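Local atomic coordinates of acyl-CoA dehydrogenase (Slackia heliotrinireducens, PDB entry 4RM7), a protein that belongs to the acyl-CoA dehydrogenase family, whose fold has, in chain order, a helical, a beta-sheet and a second helical domain. Residues A195-Y200 / V215-V220; N300-A305 / A320-Y325; L94-I99 / G120-A125. One frame throughout, in Å; residues are numbered along the deposited sequence.

Contact 1. Residues A195-Y200 / V215-V220; sequences AGIYAY and VRFDNV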
loop_
_atom_site.group_PDB
_atom_site.type_symbol
_atom_site.label_atom_id
_atom_site.label_comp_id
_atom_site.label_asym_id
_atom_site.label_seq_id
_atom_site.Cartn_x
_atom_site.Cartn_y
_atom_site.Cartn_z
ATOM N N ALA A 195 -29.689 5.630 -41.758
ATOM C CA ALA A 195 -30.440 4.523 -41.183
ATOM C C ALA A 195 -29.497 3.442 -40.680
ATOM O O ALA A 195 -28.420 3.244 -41.244
ATOM C CB ALA A 195 -31.407 3.956 -42.196
ATOM N N GLY A 196 -29.884 2.764 -39.599
ATOM C CA GLY A 196 -29.085 1.672 -39.060
ATOM C C GLY A 196 -28.148 2.044 -37.931
ATOM O O GLY A 196 -27.335 1.216 -37.489
ATOM N N ILE A 197 -28.242 3.283 -37.452
ATOM C CA ILE A 197 -27.413 3.705 -36.314
ATOM C C ILE A 197 -28.214 3.654 -35.014
ATOM O O ILE A 197 -29.253 4.283 -34.899
ATOM C CB ILE A 197 -26.858 5.114 -36.529
ATOM C CG1 ILE A 197 -25.989 5.135 -37.789
ATOM C CG2 ILE A 197 -26.055 5.557 -35.317
ATOM C CD1 ILE A 197 -25.402 6.479 -38.103
ATOM N N TYR A 198 -27.741 2.887 -34.041
ATOM C CA TYR A 198 -28.455 2.745 -32.773
ATOM C C TYR A 198 -27.591 3.188 -31.591
ATOM O O TYR A 198 -26.485 2.682 -31.384
ATOM C CB TYR A 198 -28.922 1.293 -32.587
ATOM C CG TYR A 198 -29.806 0.834 -33.715
ATOM C CD1 TYR A 198 -31.191 0.857 -33.597
ATOM C CD2 TYR A 198 -29.255 0.402 -34.917
ATOM C CE1 TYR A 198 -32.002 0.445 -34.647
ATOM C CE2 TYR A 198 -30.047 0.006 -35.971
ATOM C CZ TYR A 198 -31.417 0.029 -35.835
ATOM O OH TYR A 198 -32.192 -0.376 -36.890
ATOM N N ALA A 199 -28.091 4.134 -30.807
ATOM C CA ALA A 199 -27.320 4.579 -29.657
ATOM C C ALA A 199 -27.935 4.105 -28.342
ATOM O O ALA A 199 -29.141 4.179 -28.127
ATOM C CB ALA A 199 -27.172 6.079 -29.668
ATOM N N TYR A 200 -27.083 3.604 -27.460
ATOM C CA TYR A 200 -27.526 3.130 -26.171
ATOM C C TYR A 200 -26.756 3.866 -25.076
ATOM O O TYR A 200 -25.577 3.599 -24.844
ATOM C CB TYR A 200 -27.331 1.625 -26.074
ATOM C CG TYR A 200 -28.043 0.856 -27.164
ATOM C CD1 TYR A 200 -29.362 0.472 -27.008
ATOM C CD2 TYR A 200 -27.396 0.513 -28.349
ATOM C CE1 TYR A 200 -30.025 -0.233 -27.989
ATOM C CE2 TYR A 200 -28.054 -0.193 -29.346
ATOM C CZ TYR A 200 -29.370 -0.568 -29.152
ATOM O OH TYR A 200 -30.060 -1.269 -30.116
ATOM N N VAL A 215 -22.676 2.683 -29.516
ATOM C CA VAL A 215 -23.332 2.927 -30.790
ATOM C C VAL A 215 -23.120 1.756 -31.730
ATOM O O VAL A 215 -21.985 1.395 -32.036
ATOM C CB VAL A 215 -22.816 4.218 -31.462
ATOM C CG1 VAL A 215 -23.527 4.432 -32.769
ATOM C CG2 VAL A 215 -23.024 5.414 -30.549
ATOM N N ARG A 216 -24.215 1.164 -32.192
ATOM C CA ARG A 216 -24.136 0.059 -33.135
ATOM C C ARG A 216 -24.441 0.560 -34.538
ATOM O O ARG A 216 -25.403 1.303 -34.760
ATOM C CB ARG A 216 -25.108 -1.059 -32.748
ATOM C CG ARG A 216 -24.879 -2.408 -33.461
ATOM C CD ARG A 216 -26.204 -3.135 -33.766
ATOM N NE ARG A 216 -27.283 -2.722 -32.863
ATOM C CZ ARG A 216 -28.587 -2.925 -33.076
ATOM N NH1 ARG A 216 -29.023 -3.551 -34.169
ATOM N NH2 ARG A 216 -29.467 -2.496 -32.182
ATOM N N PHE A 217 -23.607 0.149 -35.487
ATOM C CA PHE A 217 -23.855 0.400 -36.893
ATOM C C PHE A 217 -24.315 -0.906 -37.549
ATOM O O PHE A 217 -23.550 -1.874 -37.655
ATOM C CB PHE A 217 -22.598 0.957 -37.557
ATOM C CG PHE A 217 -22.104 2.230 -36.931
ATOM C CD1 PHE A 217 -22.395 3.463 -37.508
ATOM C CD2 PHE A 217 -21.352 2.198 -35.751
ATOM C CE1 PHE A 217 -21.949 4.648 -36.919
ATOM C CE2 PHE A 217 -20.901 3.379 -35.151
ATOM C CZ PHE A 217 -21.204 4.610 -35.735
ATOM N N ASP A 218 -25.583 -0.936 -37.947
ATOM C CA ASP A 218 -26.185 -2.118 -38.561
ATOM C C ASP A 218 -26.451 -1.858 -40.042
ATOM O O ASP A 218 -27.430 -1.196 -40.386
ATOM C CB ASP A 218 -27.486 -2.501 -37.833
ATOM C CG ASP A 218 -28.281 -3.571 -38.564
ATOM O OD1 ASP A 218 -27.669 -4.452 -39.209
ATOM O OD2 ASP A 218 -29.531 -3.532 -38.491
ATOM N N ASN A 219 -25.578 -2.393 -40.898
ATOM C CA ASN A 219 -25.588 -2.135 -42.347
ATOM C C ASN A 219 -25.879 -0.688 -42.713
ATOM O O ASN A 219 -26.882 -0.403 -43.341
ATOM C CB ASN A 219 -26.599 -3.035 -43.063
ATOM C CG ASN A 219 -26.179 -4.487 -43.073
ATOM O OD1 ASN A 219 -25.054 -4.808 -43.438
ATOM N ND2 ASN A 219 -27.079 -5.374 -42.650
ATOM N N VAL A 220 -25.012 0.228 -42.310
ATOM C CA VAL A 220 -25.249 1.630 -42.608
ATOM C C VAL A 220 -24.602 2.029 -43.925
ATOM O O VAL A 220 -23.406 1.824 -44.125
ATOM C CB VAL A 220 -24.731 2.526 -41.487
ATOM C CG1 VAL A 220 -24.972 3.982 -41.839
ATOM C CG2 VAL A 220 -25.421 2.162 -40.190
#
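Ile197, Tyr198 and Ala199 pair with Phe217, Arg216 and Val215 in an antiparallel beta hairpin formed by strands 197-202 and 212-221. The axes of strands 197-200 and 215-218 come within 4.7 Å, at 162° between their directions. Tyr198 and Arg216 are the hydrogen-bonded pair. Tyr198 N donates to Arg216 O at 2.9 Å, and Arg216 N donates back to Tyr198 O at 2.8 Å. One step further, Asp218 N reaches Gly196 O at 2.8 Å. Ile197 with Phe217 and Ala199 with Val215 are the non-hydrogen-bonded pairs.

The two faces differ. On one, the Arg216 guanidinium lies flat on the Tyr198 ring, with planes 9° apart and centres 4.3 Å apart. This is an off-centre cation-pi stack. The NH2 atom of Arg216 sits over the rim of the ring near CG. Arg216 CG is anti to the backbone N (chi1 -166°), and bends further out, at chi2 and chi3, go with the guanidinium lying on Tyr198. Its NH2 also meets the edge of the Tyr200 ring in plane and is modelled as a donor to Tyr200 OH. That bond is too short to be taken at face value. Tyr198 and Tyr200 are both exposed.

The hairpin belongs to the middle beta domain of the acyl-CoA dehydrogenase fold. Strand 212-221 also pairs with strand 151-161, and the apolar face of the hairpin is turned to strand 168-175. Ile197, Val215 and Phe217 all touch Leu169 there. Between the two segments, Ile197 CG2 rests on Val215 CG1 at 3.8 Å. Ile197 and Phe217 run alongside each other on the same face, with CG1 of Ile197 4.0 Å from CD1 of Phe217. Beyond the corner at Asn219, the side chains of Val220 and Ile197 cross at about a right angle, with Val220 CG2 3.9 Å from Ile197 CG1.

Contact 2. Residues N300-A305 / A320-Y325; sequences NLVYGA and ALMKYY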
loop_
_atom_site.group_PDB
_atom_site.type_symbol
_atom_site.label_atom_id
_atom_site.label_comp_id
_atom_site.label_asym_id
_atom_site.label_seq_id
_atom_site.Cartn_x
_atom_site.Cartn_y
_atom_site.Cartn_z
ATOM N N ASN A 300 4.316 17.018 -11.242
ATOM C CA ASN A 300 5.596 16.787 -11.855
ATOM C C ASN A 300 5.520 15.851 -13.082
ATOM O O ASN A 300 6.189 16.086 -14.075
ATOM C CB ASN A 300 6.553 16.211 -10.822
ATOM C CG ASN A 300 7.152 17.276 -9.925
ATOM O OD1 ASN A 300 7.214 18.454 -10.298
ATOM N ND2 ASN A 300 7.627 16.863 -8.748
ATOM N N LEU A 301 4.703 14.803 -13.015
ATOM C CA LEU A 301 4.626 13.863 -14.120
ATOM C C LEU A 301 3.840 14.480 -15.264
ATOM O O LEU A 301 4.253 14.397 -16.418
ATOM C CB LEU A 301 3.988 12.547 -13.697
ATOM C CG LEU A 301 4.816 11.675 -12.751
ATOM C CD1 LEU A 301 3.996 10.468 -12.287
ATOM C CD2 LEU A 301 6.099 11.198 -13.404
ATOM N N VAL A 302 2.731 15.136 -14.943
ATOM C CA VAL A 302 1.895 15.734 -15.977
ATOM C C VAL A 302 2.632 16.892 -16.669
ATOM O O VAL A 302 2.797 16.888 -17.894
ATOM C CB VAL A 302 0.565 16.198 -15.393
ATOM C CG1 VAL A 302 -0.266 16.901 -16.448
ATOM C CG2 VAL A 302 -0.193 14.998 -14.869
ATOM N N TYR A 303 3.137 17.838 -15.884
ATOM C CA TYR A 303 3.893 18.958 -16.441
ATOM C C TYR A 303 5.123 18.517 -17.213
ATOM O O TYR A 303 5.494 19.139 -18.220
ATOM C CB TYR A 303 4.345 19.928 -15.353
ATOM C CG TYR A 303 3.237 20.749 -14.734
ATOM C CD1 TYR A 303 3.539 21.800 -13.859
ATOM C CD2 TYR A 303 1.893 20.489 -15.010
ATOM C CE1 TYR A 303 2.538 22.569 -13.279
ATOM C CE2 TYR A 303 0.877 21.253 -14.408
ATOM C CZ TYR A 303 1.221 22.283 -13.539
ATOM O OH TYR A 303 0.261 23.059 -12.966
ATOM N N GLY A 304 5.781 17.466 -16.737
ATOM C CA GLY A 304 7.002 17.007 -17.397
ATOM C C GLY A 304 6.666 16.431 -18.771
ATOM O O GLY A 304 7.290 16.782 -19.772
ATOM N N ALA A 305 5.654 15.562 -18.827
ATOM C CA ALA A 305 5.260 14.952 -20.094
ATOM C C ALA A 305 4.834 16.040 -21.066
ATOM O O ALA A 305 5.180 15.995 -22.241
ATOM C CB ALA A 305 4.127 13.926 -19.899
ATOM N N ALA A 320 3.288 7.022 -20.530
ATOM C CA ALA A 320 2.854 5.773 -19.924
ATOM C C ALA A 320 3.028 5.790 -18.394
ATOM O O ALA A 320 2.165 5.305 -17.662
ATOM C CB ALA A 320 3.619 4.600 -20.547
ATOM N N LEU A 321 4.135 6.341 -17.908
ATOM C CA LEU A 321 4.396 6.343 -16.465
ATOM C C LEU A 321 3.431 7.298 -15.764
ATOM O O LEU A 321 2.856 6.968 -14.746
ATOM C CB LEU A 321 5.853 6.724 -16.163
ATOM C CG LEU A 321 6.923 5.729 -16.629
ATOM C CD1 LEU A 321 8.312 6.227 -16.262
ATOM C CD2 LEU A 321 6.675 4.337 -16.047
HETATM N N MSE A 322 3.259 8.480 -16.342
HETATM C CA MSE A 322 2.247 9.435 -15.931
HETATM C C MSE A 322 0.851 8.803 -15.839
HETATM O O MSE A 322 0.194 8.900 -14.820
HETATM C CB MSE A 322 2.228 10.611 -16.919
HETATM C CG MSE A 322 1.155 11.628 -16.652
HETATM SE SE MSE A 322 0.723 12.602 -18.267
HETATM C CE MSE A 322 -0.282 11.167 -19.150
ATOM N N LYS A 323 0.400 8.143 -16.896
ATOM C CA LYS A 323 -0.950 7.580 -16.883
ATOM C C LYS A 323 -1.078 6.449 -15.872
ATOM O O LYS A 323 -2.155 6.194 -15.351
ATOM C CB LYS A 323 -1.345 7.084 -18.281
ATOM C CG LYS A 323 -2.804 6.664 -18.399
ATOM C CD LYS A 323 -3.718 7.766 -17.867
ATOM C CE LYS A 323 -5.181 7.529 -18.227
ATOM N NZ LYS A 323 -5.696 6.233 -17.719
ATOM N N TYR A 324 0.021 5.759 -15.600
ATOM C CA TYR A 324 -0.009 4.649 -14.653
ATOM C C TYR A 324 -0.217 5.173 -13.242
ATOM O O TYR A 324 -0.916 4.573 -12.433
ATOM C CB TYR A 324 1.295 3.831 -14.728
ATOM C CG TYR A 324 1.346 2.630 -13.799
ATOM C CD1 TYR A 324 0.726 1.441 -14.138
ATOM C CD2 TYR A 324 2.030 2.686 -12.591
ATOM C CE1 TYR A 324 0.775 0.335 -13.298
ATOM C CE2 TYR A 324 2.092 1.575 -11.731
ATOM C CZ TYR A 324 1.462 0.410 -12.093
ATOM O OH TYR A 324 1.502 -0.684 -11.247
ATOM N N TYR A 325 0.387 6.315 -12.955
ATOM C CA TYR A 325 0.460 6.766 -11.594
ATOM C C TYR A 325 -0.709 7.669 -11.191
ATOM O O TYR A 325 -1.257 7.531 -10.104
ATOM C CB TYR A 325 1.792 7.504 -11.362
ATOM C CG TYR A 325 1.895 8.103 -9.971
ATOM C CD1 TYR A 325 2.276 7.320 -8.871
ATOM C CD2 TYR A 325 1.592 9.434 -9.750
ATOM C CE1 TYR A 325 2.360 7.865 -7.584
ATOM C CE2 TYR A 325 1.688 9.998 -8.462
ATOM C CZ TYR A 325 2.066 9.206 -7.387
ATOM O OH TYR A 325 2.165 9.769 -6.130
#
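Leu301 and Met322 face each other where helices 282-311 and 316-341 pack antiparallel. The axes of the two short helical segments come within 9.2 Å, at 153° between their directions, and the contact across them is wholly apolar. The close part centres on these two residues, with Leu301 CB 4.2 Å from Met322 CB. Met322 is modelled as selenomethionine. Its CG is anti to the backbone N (chi1 176°) and lies 4.0 Å from Val302 CG2. The SE atom of Met322 rests 4.0 Å from Ala305 CB. Leu301 CD1 makes the closest touch, 3.6 Å from Tyr325 CD2, and these two side chains cross at about a right angle. Met322 and Val302 also touch Cys250 of helix 234-270.

The loose side lies toward the second subunit. The Leu321 side chain comes no closer than 5.3 Å to residues 300-305. It packs instead on Thr296 of the second subunit, which Leu301 also touches. Tyr325 is partly exposed and packs on Asn297 of that subunit. The pair thus has one flank in its own chain and one at a subunit interface. This is the antiparallel helix packing of the C-terminal helical domain of acyl-CoA dehydrogenases.

Contact 3. Residues L94-I99 / G120-A125; sequences LLQLQI and GRLSYA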
loop_
_atom_site.group_PDB
_atom_site.type_symbol
_atom_site.label_atom_id
_atom_site.label_comp_id
_atom_site.label_asym_id
_atom_site.label_seq_id
_atom_site.Cartn_x
_atom_site.Cartn_y
_atom_site.Cartn_z
ATOM N N LEU A 94 -10.898 19.423 -27.127
ATOM C CA LEU A 94 -9.559 19.728 -27.625
ATOM C C LEU A 94 -8.974 18.538 -28.366
ATOM O O LEU A 94 -8.345 18.700 -29.397
ATOM C CB LEU A 94 -8.612 20.145 -26.496
ATOM C CG LEU A 94 -8.969 21.445 -25.769
ATOM C CD1 LEU A 94 -7.847 21.866 -24.840
ATOM C CD2 LEU A 94 -9.313 22.544 -26.753
ATOM N N LEU A 95 -9.202 17.340 -27.849
ATOM C CA LEU A 95 -8.632 16.158 -28.467
ATOM C C LEU A 95 -9.353 15.835 -29.776
ATOM O O LEU A 95 -8.734 15.431 -30.765
ATOM C CB LEU A 95 -8.704 14.973 -27.509
ATOM C CG LEU A 95 -8.198 13.653 -28.093
ATOM C CD1 LEU A 95 -6.683 13.689 -28.273
ATOM C CD2 LEU A 95 -8.616 12.479 -27.237
ATOM N N GLN A 96 -10.669 16.019 -29.771
ATOM C CA GLN A 96 -11.501 15.693 -30.923
ATOM C C GLN A 96 -11.189 16.625 -32.067
ATOM O O GLN A 96 -11.254 16.242 -33.231
ATOM C CB GLN A 96 -12.983 15.786 -30.574
ATOM C CG GLN A 96 -13.536 14.551 -29.907
ATOM C CD GLN A 96 -15.047 14.577 -29.850
ATOM O OE1 GLN A 96 -15.692 13.568 -29.539
ATOM N NE2 GLN A 96 -15.628 15.744 -30.150
ATOM N N LEU A 97 -10.858 17.856 -31.710
ATOM C CA LEU A 97 -10.486 18.871 -32.668
ATOM C C LEU A 97 -9.184 18.488 -33.326
ATOM O O LEU A 97 -9.047 18.509 -34.548
ATOM C CB LEU A 97 -10.339 20.224 -31.983
ATOM C CG LEU A 97 -10.178 21.371 -32.974
ATOM C CD1 LEU A 97 -11.306 21.324 -34.000
ATOM C CD2 LEU A 97 -10.139 22.711 -32.258
ATOM N N GLN A 98 -8.228 18.132 -32.488
ATOM C CA GLN A 98 -6.897 17.768 -32.937
ATOM C C GLN A 98 -6.932 16.552 -33.857
ATOM O O GLN A 98 -6.334 16.563 -34.934
ATOM C CB GLN A 98 -6.010 17.505 -31.734
ATOM C CG GLN A 98 -4.551 17.414 -32.063
ATOM C CD GLN A 98 -3.697 17.511 -30.827
ATOM O OE1 GLN A 98 -4.140 18.018 -29.790
ATOM N NE2 GLN A 98 -2.470 17.007 -30.915
ATOM N N ILE A 99 -7.652 15.517 -33.424
ATOM C CA ILE A 99 -7.825 14.294 -34.199
ATOM C C ILE A 99 -8.508 14.540 -35.547
ATOM O O ILE A 99 -8.103 13.980 -36.569
ATOM C CB ILE A 99 -8.629 13.266 -33.403
ATOM C CG1 ILE A 99 -7.759 12.660 -32.314
ATOM C CG2 ILE A 99 -9.146 12.163 -34.293
ATOM C CD1 ILE A 99 -8.525 11.734 -31.411
ATOM N N GLY A 120 -18.523 27.254 -29.527
ATOM C CA GLY A 120 -17.869 26.559 -28.439
ATOM C C GLY A 120 -18.273 25.110 -28.334
ATOM O O GLY A 120 -17.990 24.452 -27.351
ATOM N N ARG A 121 -18.942 24.615 -29.362
ATOM C CA ARG A 121 -19.388 23.235 -29.405
ATOM C C ARG A 121 -18.966 22.580 -30.707
ATOM O O ARG A 121 -18.687 23.250 -31.683
ATOM C CB ARG A 121 -20.901 23.143 -29.230
ATOM C CG ARG A 121 -21.371 23.349 -27.807
ATOM C CD ARG A 121 -22.855 23.086 -27.657
ATOM N NE ARG A 121 -23.466 23.969 -26.678
ATOM C CZ ARG A 121 -23.621 23.671 -25.397
ATOM N NH1 ARG A 121 -23.211 22.510 -24.930
ATOM N NH2 ARG A 121 -24.185 24.537 -24.579
ATOM N N LEU A 122 -18.889 21.261 -30.694
ATOM C CA LEU A 122 -18.519 20.487 -31.861
ATOM C C LEU A 122 -19.726 19.695 -32.298
ATOM O O LEU A 122 -20.471 19.191 -31.480
ATOM C CB LEU A 122 -17.377 19.539 -31.535
ATOM C CG LEU A 122 -15.977 20.133 -31.554
ATOM C CD1 LEU A 122 -14.959 19.073 -31.198
ATOM C CD2 LEU A 122 -15.661 20.722 -32.912
ATOM N N SER A 123 -19.927 19.597 -33.596
ATOM C CA SER A 123 -21.113 18.961 -34.129
ATOM C C SER A 123 -20.922 17.472 -34.357
ATOM O O SER A 123 -21.776 16.827 -34.929
ATOM C CB SER A 123 -21.559 19.645 -35.416
ATOM O OG SER A 123 -20.660 19.385 -36.469
ATOM N N TYR A 124 -19.790 16.932 -33.941
ATOM C CA TYR A 124 -19.528 15.518 -34.138
ATOM C C TYR A 124 -19.037 14.823 -32.881
ATOM O O TYR A 124 -18.574 15.460 -31.960
ATOM C CB TYR A 124 -18.543 15.305 -35.283
ATOM C CG TYR A 124 -17.183 15.892 -35.053
ATOM C CD1 TYR A 124 -16.194 15.163 -34.433
ATOM C CD2 TYR A 124 -16.886 17.173 -35.466
ATOM C CE1 TYR A 124 -14.943 15.696 -34.226
ATOM C CE2 TYR A 124 -15.638 17.713 -35.263
ATOM C CZ TYR A 124 -14.673 16.969 -34.641
ATOM O OH TYR A 124 -13.430 17.504 -34.434
ATOM N N ALA A 125 -19.187 13.509 -32.845
ATOM C CA ALA A 125 -18.697 12.709 -31.739
ATOM C C ALA A 125 -17.785 11.603 -32.227
ATOM O O ALA A 125 -18.077 10.951 -33.204
ATOM C CB ALA A 125 -19.848 12.133 -30.951
#
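Gln96, Tyr124 and Leu122 carry this contact between helix 90-103 and the segment that leads into strand 124-127. Gln96 has the most surface buried by it, and both its backbone and its side chain take part.

The backbone carbonyl of Gln96 accepts a hydrogen bond from Tyr124 OH, with a distance of 2.8 Å from Tyr124 OH to Gln96 O. The hydroxyl stands well above the carbonyl plane, 63° out of it. For the tyrosine, Gln96 O lies at the ring edge, in its plane. Tyr124 CG sits between the backbone N and the carbonyl carbon (chi1 63°), and the ring end comes nearer to the helix than the start of the side chain does. Phe112 of helix 106-119 also meets this ring, with the two planes nearly perpendicular.

The Gln96 side chain is extended beyond CG and carries its amide to the backbone of residues 124-126. Its OE1 accepts a hydrogen bond from Leu126 N. Its NE2 makes a weak one to Tyr124 O, at 3.5 Å and 134°. OE1 of Gln96 also lies 3.8 Å from Ala125 CA. The bond from Leu126 N is the stronger hold, and with the weak NE2 bond it is consistent with the modelled amide orientation.

Leu122 and Gln96 run antiparallel alongside each other. Leu122 CD1 lies 3.6 Å from Gln96 NE2 and 3.9 Å from Gln96 CB, so the methyl touches the Gln96 chain at its start and at its amide end. Leu122 also touches Tyr116 of helix 106-119.

Ala125 pairs through its backbone with Ala168 and Leu170, so the strand is already part of the sheet here. The arrangement is the junction of the N-terminal helical domain with the middle beta domain in the acyl-CoA dehydrogenase fold.

Along the chain the contacts come in series: contact 3, then contact 1, then contact 2. Contacts 3 and 1 reach the same mixed sheet. Strand 124-127 pairs with strand 168-175, and the hairpin of contact 1 packs its apolar face on that strand. Their centres are about 21 Å apart and their nearest atoms about 7 Å. The centre of contact 2 is about 24 Å from that of contact 3 and about 37 Å from that of contact 1. Helix 234-270 touches residues of contacts 2 and 3. Contact 1 closes a hairpin of the beta domain. Contact 3 ties N-terminal helices to the sheet. Contact 2 lies at a subunit interface, across the chain's centre from both.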